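Local coordinates for protein putative NADH-depentdent flavin oxidoreductase (Cupriavidus metallidurans, PDB 5OCS) that binds FMN and, as an ene-reductase of the Old Yellow Enzyme family, probably uses NAD(P)H to reduce activated carbon-carbon double bonds, at residues Gly43-Ala46 / Leu52-Ile55. Residues are numbered along the deposited sequence; the frame is centred on the assembly and turned at random.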
loop_
_atom_site.group_PDB
_atom_site.type_symbol
_atom_site.label_atom_id
_atom_site.label_comp_id
_atom_site.label_asym_id
_atom_site.label_seq_id
_atom_site.Cartn_x
_atom_site.Cartn_y
_atom_site.Cartn_z
ATOM N N GLY D 43 2.834 -5.071 3.755
ATOM C CA GLY D 43 3.697 -4.570 2.668
ATOM C C GLY D 43 3.668 -3.048 2.535
ATOM O O GLY D 43 4.746 -2.393 2.504
ATOM N N GLN D 44 2.464 -2.453 2.518
ATOM C CA GLN D 44 2.349 -0.965 2.530
ATOM C C GLN D 44 3.047 -0.363 3.709
ATOM O O GLN D 44 3.785 0.608 3.579
ATOM C CB GLN D 44 0.899 -0.459 2.696
ATOM C CG GLN D 44 0.055 -0.656 1.513
ATOM C CD GLN D 44 -1.397 -0.429 1.892
ATOM O OE1 GLN D 44 -1.828 0.719 2.090
ATOM N NE2 GLN D 44 -2.143 -1.513 2.029
ATOM N N MET D 45 2.715 -0.857 4.890
ATOM C CA MET D 45 3.292 -0.289 6.091
ATOM C C MET D 45 4.824 -0.328 6.037
ATOM O O MET D 45 5.489 0.663 6.370
ATOM C CB MET D 45 2.776 -1.039 7.326
ATOM C CG MET D 45 1.315 -0.866 7.664
ATOM S SD MET D 45 0.702 0.816 7.918
ATOM C CE MET D 45 0.103 1.265 6.333
ATOM N N ALA D 46 5.381 -1.462 5.579
ATOM C CA ALA D 46 6.813 -1.664 5.538
ATOM C C ALA D 46 7.521 -0.759 4.526
ATOM O O ALA D 46 8.741 -0.571 4.661
ATOM C CB ALA D 46 7.153 -3.134 5.263
ATOM N N LEU D 52 10.213 1.897 12.234
ATOM C CA LEU D 52 9.836 0.732 12.969
ATOM C C LEU D 52 8.388 0.344 12.615
ATOM O O LEU D 52 7.467 1.165 12.618
ATOM C CB LEU D 52 9.957 1.049 14.458
ATOM C CG LEU D 52 9.585 -0.111 15.364
ATOM C CD1 LEU D 52 10.468 -1.360 15.182
ATOM C CD2 LEU D 52 9.544 0.339 16.819
ATOM N N LEU D 53 8.208 -0.927 12.311
ATOM C CA LEU D 53 6.873 -1.484 12.150
ATOM C C LEU D 53 6.633 -2.443 13.312
ATOM O O LEU D 53 7.490 -3.305 13.628
ATOM C CB LEU D 53 6.802 -2.244 10.826
ATOM C CG LEU D 53 5.584 -3.151 10.615
ATOM C CD1 LEU D 53 4.270 -2.413 10.626
ATOM C CD2 LEU D 53 5.759 -3.896 9.307
ATOM N N ILE D 54 5.474 -2.337 13.958
ATOM C CA ILE D 54 5.083 -3.268 14.989
ATOM C C ILE D 54 3.844 -3.963 14.487
ATOM O O ILE D 54 2.810 -3.297 14.342
ATOM C CB ILE D 54 4.739 -2.569 16.327
ATOM C CG1 ILE D 54 5.857 -1.608 16.732
ATOM C CG2 ILE D 54 4.525 -3.622 17.413
ATOM C CD1 ILE D 54 5.592 -0.796 17.996
ATOM N N ILE D 55 3.967 -5.273 14.227
ATOM C CA ILE D 55 2.871 -6.082 13.761
ATOM C C ILE D 55 1.788 -6.133 14.853
ATOM O O ILE D 55 2.118 -6.126 16.051
ATOM C CB ILE D 55 3.353 -7.497 13.338
ATOM C CG1 ILE D 55 4.179 -7.425 12.037
ATOM C CG2 ILE D 55 2.191 -8.465 13.098
ATOM C CD1 ILE D 55 5.068 -8.623 11.794
#
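Leu-53 projects from its strand toward the last turn of the preceding helix and divides its two methyls between neighbouring residues there. Leu-53 CD1 lies 3.9 Å from Met-45 CB. On the other branch, Leu-53 CD2 comes within 4.3 Å of Ala-46 CB, a looser touch. With CG anti to the backbone N (chi1 167°), the forked end of the leucine is carried out from the strand, and a branched aliphatic tip can touch two adjacent helix positions at once. Met-45 offers the root of its side chain rather than its thioether: CB starts toward the strand, but with CG anti to the carbonyl carbon, and further bends at chi2 and chi3, the thioether leads away. Ala-46, with a single methyl, lets the helix end come near, its CA lying 6.6 Å from the CA of Leu-53. These contacts join helix 36-46 to strand 52-59 in the first beta-alpha-beta unit of the TIM barrel. Side chains alternate along the strand: Leu-53 faces the helical layer, while Leu-52 and Ile-54 point the opposite way, into the barrel. Around this apolar contact, Ile-21 on strand 19-21 packs against both Met-45 and Leu-53, and Val-89 and Ile-95 border Ala-46. Backbone hydrogen bonds hold the strand between its barrel neighbours, Leu-53 to Ala-96 and Thr-98 on one side and Leu-52 to Ile-19 and Ile-21 on the other.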